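Local coordinates for protein alpha-glucosidase YIHQ (Escherichia coli, PDB 5AED) that hydrolyses sulfoquinovosyl diacylglycerides and simple sulfoquinovosides such as sulfoquinovosyl glycerol, releasing sulfoquinovose for sulfoglycolysis, at residues A[9-14]-A[79-84]; A[22-27]-A[101-106]; A[520-525]-A[653-658]. All coordinates share one frame; numbering follows the deposited sequence.

Overall arrangement
The first two contacts lie near the N terminus. Contact 1 pairs 9-14 with 79-84 and closes a loop of 64 residues. Contact 2 closes a loop of 73 residues; it starts at 22-27, inside the first loop, and ends at 101-106, beyond it, so the two loops cross. Strands 9-14 and 19-24 are antiparallel neighbours, and they pack on the layer formed by strands 79-84, 90-97 and 103-109. Their centres, those of contacts 1 and 2, are about 12 Å apart. Contact 3 lies far along the chain, in series with both, and closes a loop of 127 residues, about 57 Å from contact 1 between centres. It ties helix 518-528 of the TIM-barrel domain to the C-terminal domain.

Contact 1: A[9-14]-A[79-84]; sequences LDFQFH and WLIHFS
Phe11 and Trp79 carry most of this contact. CD2 of Phe11 sits over one face of the indole, near its rim, and comes within 3.2 Å of Trp79 CG. The phenyl ring and the five-membered ring of Trp79 meet obliquely, with planes at 44° and centroids 4.4 Å apart. CB of Phe11 makes a CH-pi contact almost straight above the six-membered ring of Trp79, 3.8 Å from its centroid. One indole thus lies against both the CB and the ring of Phe11. Leu9 adds a methyl at the indole edge, where its CD2 is 3.6 Å from Trp79 CZ3. Farther along, CZ of Phe11 meets Ile81 CD1 at 3.7 Å. CG2 of Ile81 touches Phe13 CE1 more loosely, at 4.2 Å.

This is face-to-face packing of two beta layers. Strand 9-14 is the edge of a small three-stranded antiparallel sheet, and strand 79-84 lies beside strand 90-97 in the N-terminal, galactose mutarotase-like domain. The two strand segments run 37° apart, and their axes approach to 10.2 Å.

With CG of Trp79 anti to its carbonyl carbon (chi1 -59°), the indole reaches back past Phe11 to Leu9. An alanine in place of Trp79 would strip away the indole and would probably leave the CB and ring of Phe11 and the tip of Leu9 without their main partner across the layers. In the second shell, Leu22 packs on Leu9 and Phe11 from strand 19-24. In the other layer, backbone bonds join Trp79 to Ile95 and Ile81 to Leu93.

Contact 2: A[22-27]-A[101-106]; sequences LHFQQR and GRLLLE
A beta hairpin of the small N-terminal sheet packs here on the start of strand 103-109. The hairpin joins strands 19-24 and 27-32 through a type I' turn from Phe24 to Arg27. Two backbone bonds close it, Phe24 N to Arg27 O at 2.8 Å and Arg27 N to Phe24 O at 2.9 Å. The guanidinium of Arg27 also folds back on the turn, where NH1 donates to Gln25 O at 3.1 Å.

Phe24 is the main side chain on the hairpin side. Its CG is anti to the backbone N (chi1 171°), which extends the ring across to Leu103. CB of Leu103 sits over the centre of one face, 3.6 Å from the ring centroid and 2° off the normal, a nearly vertical CH-pi contact. CG of Gln25 covers the centre of the opposite face, so the ring is sandwiched. CZ of Phe24 reaches the backbone, 3.5 Å from Leu103 N, and the carbonyl O of Gly101 lies at the ring edge, near its plane.

Beside the ring, Leu22 and Leu103 point at each other tip to tip, with their CD2 atoms 4.1 Å apart. Leu22 CD2 also comes near Leu105 CD1, at 4.4 Å. Ile95 of strand 90-97 touches both Leu22 and Leu103. The CB of Arg102 points away from the hairpin, and its guanidinium forms salt bridges with Asp98 and Glu227.

The short strand segments run at 144° to each other. Apolar side chains fill the space between their two layers, as in the core of a beta sandwich.

Contact 3: A[520-525]-A[653-658]; sequences LLLRWC and APIGKP
Arg523 leaves helix 518-528 and stretches to the loop that follows strand 647-652. From CB its chain bends about the CB-CG bond (chi2 -75°), then runs out to the guanidinium. CD passes 4.0 Å from Ile655 CG1. NE is closer, 3.6 Å from the same carbon. Around CZ the guanidinium lies flat against Ile655, with CG1 centred over one face. At the tip, NH1 and NH2 both donate to Ala653 O, at 3.0 and 2.9 Å. The oxygen lies close to the guanidinium plane. The NH2 bond comes in nearly in line with the C=O bond, whereas NH1 approaches from above the carbonyl plane. Two bonds to one oxygen, with Ile655 over a face, should limit how far the guanidinium can turn.

The other branch of Ile655 meets the helix, with CG2 at 3.7 Å from Leu522 CB. Ile655 sits in a type II turn from Pro654 to Lys657, closed by Lys657 N to Pro654 O. Asp526, one helical turn on from Leu522, accepts a bond from Gly656 N. This is an interdomain joint of this family 31 glycosidase, between a helix of the TIM-barrel domain and a turn of the C-terminal domain.

Contact 1: A[9-14]-A[79-84]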
loop_
_atom_site.group_PDB
_atom_site.type_symbol
_atom_site.label_atom_id
_atom_site.label_comp_id
_atom_site.label_asym_id
_atom_site.label_seq_id
_atom_site.Cartn_x
_atom_site.Cartn_y
_atom_site.Cartn_z
ATOM N N LEU A 9 -6.728 28.657 -16.675
ATOM C CA LEU A 9 -6.052 28.750 -15.443
ATOM C C LEU A 9 -6.466 30.144 -15.036
ATOM O O LEU A 9 -5.910 31.112 -15.509
ATOM C CB LEU A 9 -4.558 28.606 -15.722
ATOM C CG LEU A 9 -3.636 28.292 -14.552
ATOM C CD1 LEU A 9 -2.214 28.077 -15.030
ATOM C CD2 LEU A 9 -3.691 29.408 -13.539
ATOM N N ASP A 10 -7.479 30.253 -14.191
ATOM C CA ASP A 10 -8.145 31.536 -13.951
ATOM C C ASP A 10 -7.814 32.251 -12.588
ATOM O O ASP A 10 -8.446 32.038 -11.536
ATOM C CB ASP A 10 -9.631 31.312 -14.167
ATOM C CG ASP A 10 -10.470 32.488 -13.762
ATOM O OD1 ASP A 10 -9.934 33.630 -13.629
ATOM O OD2 ASP A 10 -11.679 32.241 -13.551
ATOM N N PHE A 11 -6.853 33.162 -12.651
ATOM C CA PHE A 11 -6.304 33.826 -11.476
ATOM C C PHE A 11 -6.686 35.278 -11.437
ATOM O O PHE A 11 -6.292 36.023 -12.324
ATOM C CB PHE A 11 -4.797 33.743 -11.565
ATOM C CG PHE A 11 -4.094 34.443 -10.470
ATOM C CD1 PHE A 11 -4.266 34.028 -9.144
ATOM C CD2 PHE A 11 -3.242 35.497 -10.743
ATOM C CE1 PHE A 11 -3.599 34.668 -8.114
ATOM C CE2 PHE A 11 -2.566 36.140 -9.715
ATOM C CZ PHE A 11 -2.753 35.731 -8.393
ATOM N N GLN A 12 -7.399 35.697 -10.395
ATOM C CA GLN A 12 -7.832 37.078 -10.245
ATOM C C GLN A 12 -7.387 37.688 -8.915
ATOM O O GLN A 12 -7.930 37.327 -7.873
ATOM C CB GLN A 12 -9.327 37.113 -10.324
ATOM C CG GLN A 12 -9.873 36.256 -11.439
ATOM C CD GLN A 12 -11.367 36.230 -11.420
ATOM O OE1 GLN A 12 -12.006 37.050 -10.764
ATOM N NE2 GLN A 12 -11.942 35.270 -12.117
ATOM N N PHE A 13 -6.404 38.596 -8.958
ATOM C CA PHE A 13 -5.964 39.380 -7.779
ATOM C C PHE A 13 -6.695 40.709 -7.690
ATOM O O PHE A 13 -7.147 41.236 -8.710
ATOM C CB PHE A 13 -4.447 39.660 -7.820
ATOM C CG PHE A 13 -3.802 39.716 -6.455
ATOM C CD1 PHE A 13 -3.325 38.558 -5.855
ATOM C CD2 PHE A 13 -3.695 40.909 -5.766
ATOM C CE1 PHE A 13 -2.721 38.603 -4.614
ATOM C CE2 PHE A 13 -3.106 40.949 -4.517
ATOM C CZ PHE A 13 -2.614 39.799 -3.946
ATOM N N HIS A 14 -6.809 41.228 -6.461
ATOM C CA HIS A 14 -7.270 42.603 -6.170
ATOM C C HIS A 14 -6.233 43.269 -5.236
ATOM O O HIS A 14 -6.298 43.122 -3.999
ATOM C CB HIS A 14 -8.690 42.631 -5.553
ATOM C CG HIS A 14 -9.672 41.719 -6.225
ATOM N ND1 HIS A 14 -10.370 40.740 -5.545
ATOM C CD2 HIS A 14 -10.057 41.618 -7.518
ATOM C CE1 HIS A 14 -11.145 40.080 -6.387
ATOM N NE2 HIS A 14 -10.969 40.590 -7.593
ATOM N N TRP A 79 2.000 33.590 -12.561
ATOM C CA TRP A 79 1.939 34.567 -11.464
ATOM C C TRP A 79 2.813 34.265 -10.242
ATOM O O TRP A 79 2.941 33.113 -9.850
ATOM C CB TRP A 79 0.490 34.754 -11.042
ATOM C CG TRP A 79 -0.335 35.216 -12.160
ATOM C CD1 TRP A 79 -0.498 36.505 -12.572
ATOM C CD2 TRP A 79 -1.095 34.405 -13.055
ATOM N NE1 TRP A 79 -1.328 36.550 -13.654
ATOM C CE2 TRP A 79 -1.716 35.278 -13.976
ATOM C CE3 TRP A 79 -1.333 33.029 -13.161
ATOM C CZ2 TRP A 79 -2.563 34.818 -15.000
ATOM C CZ3 TRP A 79 -2.182 32.568 -14.178
ATOM C CH2 TRP A 79 -2.785 33.464 -15.084
ATOM N N LEU A 80 3.398 35.318 -9.647
ATOM C CA LEU A 80 4.254 35.233 -8.459
ATOM C C LEU A 80 3.674 36.121 -7.352
ATOM O O LEU A 80 3.586 37.345 -7.498
ATOM C CB LEU A 80 5.691 35.653 -8.772
ATOM C CG LEU A 80 6.688 35.750 -7.604
ATOM C CD1 LEU A 80 6.833 34.411 -6.898
ATOM C CD2 LEU A 80 8.064 36.237 -8.053
ATOM N N ILE A 81 3.275 35.490 -6.248
ATOM C CA ILE A 81 2.711 36.196 -5.093
ATOM C C ILE A 81 3.760 36.225 -3.978
ATOM O O ILE A 81 4.364 35.178 -3.666
ATOM C CB ILE A 81 1.425 35.516 -4.609
ATOM C CG1 ILE A 81 0.504 35.194 -5.799
ATOM C CG2 ILE A 81 0.725 36.369 -3.555
ATOM C CD1 ILE A 81 -0.894 34.763 -5.389
ATOM N N HIS A 82 3.983 37.412 -3.416
ATOM C CA HIS A 82 4.923 37.650 -2.357
ATOM C C HIS A 82 4.058 37.869 -1.140
ATOM O O HIS A 82 3.384 38.884 -1.038
ATOM C CB HIS A 82 5.739 38.909 -2.656
ATOM C CG HIS A 82 6.575 38.791 -3.900
ATOM N ND1 HIS A 82 7.927 38.515 -3.867
ATOM C CD2 HIS A 82 6.236 38.867 -5.213
ATOM C CE1 HIS A 82 8.388 38.442 -5.102
ATOM N NE2 HIS A 82 7.382 38.646 -5.936
ATOM N N PHE A 83 3.999 36.865 -0.268
ATOM C CA PHE A 83 3.132 36.910 0.911
ATOM C C PHE A 83 4.013 37.360 2.019
ATOM O O PHE A 83 5.170 36.942 2.085
ATOM C CB PHE A 83 2.617 35.504 1.315
ATOM C CG PHE A 83 1.466 34.943 0.461
ATOM C CD1 PHE A 83 0.151 35.207 0.773
ATOM C CD2 PHE A 83 1.718 34.069 -0.554
ATOM C CE1 PHE A 83 -0.885 34.611 0.069
ATOM C CE2 PHE A 83 0.701 33.497 -1.268
ATOM C CZ PHE A 83 -0.603 33.767 -0.969
ATOM N N SER A 84 3.460 38.161 2.923
ATOM C CA SER A 84 4.220 38.541 4.096
ATOM C C SER A 84 3.354 38.973 5.303
ATOM O O SER A 84 2.149 39.120 5.196
ATOM C CB SER A 84 5.150 39.694 3.737
ATOM O OG SER A 84 4.304 40.818 3.566
#

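Contact 2: A[22-27]-A[101-106]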
loop_
_atom_site.group_PDB
_atom_site.type_symbol
_atom_site.label_atom_id
_atom_site.label_comp_id
_atom_site.label_asym_id
_atom_site.label_seq_id
_atom_site.Cartn_x
_atom_site.Cartn_y
_atom_site.Cartn_z
ATOM N N LEU A 22 -8.195 31.584 -7.229
ATOM C CA LEU A 22 -7.637 30.777 -8.318
ATOM C C LEU A 22 -8.630 29.674 -8.678
ATOM O O LEU A 22 -8.988 28.849 -7.835
ATOM C CB LEU A 22 -6.289 30.170 -7.891
ATOM C CG LEU A 22 -5.598 29.245 -8.880
ATOM C CD1 LEU A 22 -5.280 30.014 -10.159
ATOM C CD2 LEU A 22 -4.342 28.679 -8.270
ATOM N N HIS A 23 -9.059 29.638 -9.931
ATOM C CA HIS A 23 -9.859 28.539 -10.443
ATOM C C HIS A 23 -8.931 27.822 -11.354
ATOM O O HIS A 23 -8.044 28.447 -11.929
ATOM C CB HIS A 23 -11.099 29.020 -11.209
ATOM C CG HIS A 23 -12.170 29.591 -10.327
ATOM N ND1 HIS A 23 -12.145 30.893 -9.873
ATOM C CD2 HIS A 23 -13.275 29.024 -9.790
ATOM C CE1 HIS A 23 -13.195 31.105 -9.098
ATOM N NE2 HIS A 23 -13.904 29.992 -9.043
ATOM N N PHE A 24 -9.120 26.520 -11.481
ATOM C CA PHE A 24 -8.352 25.715 -12.427
ATOM C C PHE A 24 -9.378 24.796 -13.036
ATOM O O PHE A 24 -10.009 23.971 -12.342
ATOM C CB PHE A 24 -7.205 24.971 -11.718
ATOM C CG PHE A 24 -6.492 23.948 -12.573
ATOM C CD1 PHE A 24 -5.819 24.324 -13.731
ATOM C CD2 PHE A 24 -6.448 22.607 -12.198
ATOM C CE1 PHE A 24 -5.128 23.393 -14.498
ATOM C CE2 PHE A 24 -5.756 21.672 -12.958
ATOM C CZ PHE A 24 -5.100 22.058 -14.117
ATOM N N GLN A 25 -9.603 24.995 -14.336
ATOM C CA GLN A 25 -10.648 24.304 -15.103
ATOM C C GLN A 25 -12.002 24.339 -14.450
ATOM O O GLN A 25 -12.745 23.347 -14.457
ATOM C CB GLN A 25 -10.224 22.865 -15.392
ATOM C CG GLN A 25 -8.814 22.780 -15.925
ATOM C CD GLN A 25 -8.791 22.021 -17.211
ATOM O OE1 GLN A 25 -8.933 22.607 -18.294
ATOM N NE2 GLN A 25 -8.692 20.702 -17.108
ATOM N N GLN A 26 -12.325 25.502 -13.900
ATOM C CA GLN A 26 -13.576 25.789 -13.193
ATOM C C GLN A 26 -13.579 25.362 -11.745
ATOM O O GLN A 26 -14.507 25.765 -11.039
ATOM C CB GLN A 26 -14.857 25.287 -13.897
ATOM C CG GLN A 26 -15.004 25.752 -15.350
ATOM C CD GLN A 26 -15.080 27.263 -15.443
ATOM O OE1 GLN A 26 -15.833 27.908 -14.695
ATOM N NE2 GLN A 26 -14.281 27.848 -16.334
ATOM N N ARG A 27 -12.591 24.580 -11.284
ATOM C CA ARG A 27 -12.567 24.206 -9.881
ATOM C C ARG A 27 -11.991 25.383 -9.082
ATOM O O ARG A 27 -10.979 25.927 -9.468
ATOM C CB ARG A 27 -11.738 22.944 -9.653
ATOM C CG ARG A 27 -12.482 21.665 -9.980
ATOM C CD ARG A 27 -12.657 21.473 -11.476
ATOM N NE ARG A 27 -12.885 20.081 -11.793
ATOM C CZ ARG A 27 -12.799 19.545 -13.010
ATOM N NH1 ARG A 27 -12.554 20.266 -14.074
ATOM N NH2 ARG A 27 -12.952 18.247 -13.157
ATOM N N GLY A 101 0.277 20.772 -18.857
ATOM C CA GLY A 101 -0.939 21.502 -18.537
ATOM C C GLY A 101 -1.485 21.263 -17.143
ATOM O O GLY A 101 -2.666 21.521 -16.886
ATOM N N ARG A 102 -0.636 20.787 -16.229
ATOM C CA ARG A 102 -1.057 20.614 -14.811
ATOM C C ARG A 102 -0.835 21.915 -14.065
ATOM O O ARG A 102 0.219 22.526 -14.213
ATOM C CB ARG A 102 -0.208 19.542 -14.118
ATOM C CG ARG A 102 -0.023 18.224 -14.880
ATOM C CD ARG A 102 0.576 17.156 -13.969
ATOM N NE ARG A 102 0.781 15.920 -14.709
ATOM C CZ ARG A 102 1.889 15.594 -15.380
ATOM N NH1 ARG A 102 2.962 16.386 -15.416
ATOM N NH2 ARG A 102 1.926 14.445 -16.036
ATOM N N LEU A 103 -1.772 22.312 -13.218
ATOM C CA LEU A 103 -1.537 23.432 -12.285
ATOM C C LEU A 103 -0.386 23.105 -11.328
ATOM O O LEU A 103 -0.440 22.104 -10.625
ATOM C CB LEU A 103 -2.827 23.719 -11.480
ATOM C CG LEU A 103 -2.679 24.746 -10.348
ATOM C CD1 LEU A 103 -2.331 26.119 -10.896
ATOM C CD2 LEU A 103 -3.909 24.770 -9.489
ATOM N N LEU A 104 0.637 23.945 -11.305
ATOM C CA LEU A 104 1.838 23.787 -10.502
ATOM C C LEU A 104 1.927 24.948 -9.518
ATOM O O LEU A 104 1.948 26.093 -9.949
ATOM C CB LEU A 104 3.093 23.823 -11.392
ATOM C CG LEU A 104 4.450 23.716 -10.694
ATOM C CD1 LEU A 104 4.551 22.403 -9.905
ATOM C CD2 LEU A 104 5.637 23.895 -11.660
ATOM N N LEU A 105 2.036 24.630 -8.220
ATOM C CA LEU A 105 2.126 25.601 -7.104
ATOM C C LEU A 105 3.463 25.382 -6.463
ATOM O O LEU A 105 3.743 24.255 -6.027
ATOM C CB LEU A 105 1.028 25.336 -6.051
ATOM C CG LEU A 105 -0.266 26.107 -6.115
ATOM C CD1 LEU A 105 -0.709 26.394 -7.532
ATOM C CD2 LEU A 105 -1.366 25.457 -5.274
ATOM N N GLU A 106 4.306 26.418 -6.422
ATOM C CA GLU A 106 5.602 26.354 -5.780
ATOM C C GLU A 106 5.675 27.385 -4.691
ATOM O O GLU A 106 5.655 28.596 -4.962
ATOM C CB GLU A 106 6.713 26.623 -6.771
ATOM C CG GLU A 106 6.945 25.449 -7.692
ATOM C CD GLU A 106 7.774 25.810 -8.913
ATOM O OE1 GLU A 106 7.303 26.663 -9.710
ATOM O OE2 GLU A 106 8.868 25.221 -9.081
#

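Contact 3: A[520-525]-A[653-658]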
loop_
_atom_site.group_PDB
_atom_site.type_symbol
_atom_site.label_atom_id
_atom_site.label_comp_id
_atom_site.label_asym_id
_atom_site.label_seq_id
_atom_site.Cartn_x
_atom_site.Cartn_y
_atom_site.Cartn_z
ATOM N N LEU A 520 -12.067 -18.506 9.913
ATOM C CA LEU A 520 -11.392 -17.321 9.389
ATOM C C LEU A 520 -10.552 -17.665 8.153
ATOM O O LEU A 520 -10.617 -16.954 7.137
ATOM C CB LEU A 520 -10.549 -16.614 10.458
ATOM C CG LEU A 520 -9.773 -15.337 10.062
ATOM C CD1 LEU A 520 -10.713 -14.254 9.499
ATOM C CD2 LEU A 520 -9.084 -14.833 11.317
ATOM N N LEU A 521 -9.758 -18.738 8.215
ATOM C CA LEU A 521 -8.945 -19.134 7.047
ATOM C C LEU A 521 -9.815 -19.308 5.821
ATOM O O LEU A 521 -9.542 -18.756 4.732
ATOM C CB LEU A 521 -8.177 -20.414 7.332
ATOM C CG LEU A 521 -7.172 -20.829 6.251
ATOM C CD1 LEU A 521 -6.063 -19.805 6.041
ATOM C CD2 LEU A 521 -6.567 -22.156 6.658
ATOM N N LEU A 522 -10.925 -19.988 6.023
ATOM C CA LEU A 522 -11.796 -20.330 4.895
ATOM C C LEU A 522 -12.467 -19.086 4.339
ATOM O O LEU A 522 -12.542 -18.911 3.124
ATOM C CB LEU A 522 -12.845 -21.388 5.320
ATOM C CG LEU A 522 -12.474 -22.891 5.222
ATOM C CD1 LEU A 522 -11.009 -23.189 5.482
ATOM C CD2 LEU A 522 -13.386 -23.809 6.051
ATOM N N ARG A 523 -12.962 -18.202 5.216
ATOM C CA ARG A 523 -13.550 -16.925 4.725
ATOM C C ARG A 523 -12.533 -16.077 3.998
ATOM O O ARG A 523 -12.833 -15.378 2.992
ATOM C CB ARG A 523 -14.156 -16.118 5.880
ATOM C CG ARG A 523 -15.421 -16.683 6.507
ATOM C CD ARG A 523 -16.584 -16.449 5.577
ATOM N NE ARG A 523 -17.847 -16.726 6.191
ATOM C CZ ARG A 523 -18.993 -16.900 5.525
ATOM N NH1 ARG A 523 -19.044 -16.949 4.200
ATOM N NH2 ARG A 523 -20.095 -17.149 6.204
ATOM N N TRP A 524 -11.297 -16.087 4.478
ATOM C CA TRP A 524 -10.308 -15.258 3.835
ATOM C C TRP A 524 -9.928 -15.903 2.475
ATOM O O TRP A 524 -9.600 -15.213 1.501
ATOM C CB TRP A 524 -9.079 -15.133 4.719
ATOM C CG TRP A 524 -8.329 -13.876 4.599
ATOM C CD1 TRP A 524 -7.857 -13.311 3.487
ATOM C CD2 TRP A 524 -7.955 -13.031 5.674
ATOM N NE1 TRP A 524 -7.144 -12.169 3.785
ATOM C CE2 TRP A 524 -7.226 -11.962 5.131
ATOM C CE3 TRP A 524 -8.194 -13.062 7.054
ATOM C CZ2 TRP A 524 -6.706 -10.912 5.935
ATOM C CZ3 TRP A 524 -7.671 -12.055 7.857
ATOM C CH2 TRP A 524 -6.950 -10.988 7.296
ATOM N N CYS A 525 -9.915 -17.226 2.440
ATOM C CA CYS A 525 -9.707 -17.935 1.164
ATOM C C CYS A 525 -10.746 -17.493 0.134
ATOM O O CYS A 525 -10.411 -17.242 -1.064
ATOM C CB CYS A 525 -9.700 -19.457 1.354
ATOM S SG CYS A 525 -9.116 -20.327 -0.184
ATOM N N ALA A 653 -24.901 -16.886 2.475
ATOM C CA ALA A 653 -23.475 -16.742 2.278
ATOM C C ALA A 653 -22.747 -17.729 3.167
ATOM O O ALA A 653 -22.029 -17.332 4.111
ATOM C CB ALA A 653 -23.040 -15.308 2.573
ATOM N N PRO A 654 -22.960 -19.032 2.899
ATOM C CA PRO A 654 -22.152 -19.995 3.609
ATOM C C PRO A 654 -20.765 -19.918 3.019
ATOM O O PRO A 654 -20.545 -19.314 1.959
ATOM C CB PRO A 654 -22.813 -21.331 3.241
ATOM C CG PRO A 654 -23.286 -21.114 1.847
ATOM C CD PRO A 654 -23.834 -19.695 1.905
ATOM N N ILE A 655 -19.849 -20.544 3.718
ATOM C CA ILE A 655 -18.470 -20.604 3.337
ATOM C C ILE A 655 -18.394 -21.354 2.015
ATOM O O ILE A 655 -19.110 -22.354 1.832
ATOM C CB ILE A 655 -17.668 -21.277 4.470
ATOM C CG1 ILE A 655 -17.586 -20.272 5.657
ATOM C CG2 ILE A 655 -16.289 -21.643 4.009
ATOM C CD1 ILE A 655 -16.862 -20.729 6.900
ATOM N N GLY A 656 -17.579 -20.834 1.097
ATOM C CA GLY A 656 -17.479 -21.364 -0.257
ATOM C C GLY A 656 -18.367 -20.691 -1.279
ATOM O O GLY A 656 -18.156 -20.854 -2.511
ATOM N N LYS A 657 -19.350 -19.921 -0.787
ATOM C CA LYS A 657 -20.302 -19.170 -1.635
ATOM C C LYS A 657 -20.375 -17.703 -1.186
ATOM O O LYS A 657 -21.437 -17.217 -0.670
ATOM C CB LYS A 657 -21.686 -19.816 -1.563
ATOM C CG LYS A 657 -21.741 -21.168 -2.234
ATOM C CD LYS A 657 -23.022 -21.895 -1.880
ATOM C CE LYS A 657 -23.493 -22.679 -3.072
ATOM N NZ LYS A 657 -24.266 -23.835 -2.594
ATOM N N PRO A 658 -19.243 -17.005 -1.360
ATOM C CA PRO A 658 -19.116 -15.618 -0.994
ATOM C C PRO A 658 -20.089 -14.708 -1.761
ATOM O O PRO A 658 -20.441 -15.035 -2.905
ATOM C CB PRO A 658 -17.674 -15.277 -1.426
ATOM C CG PRO A 658 -17.276 -16.332 -2.382
ATOM C CD PRO A 658 -17.967 -17.548 -1.845
#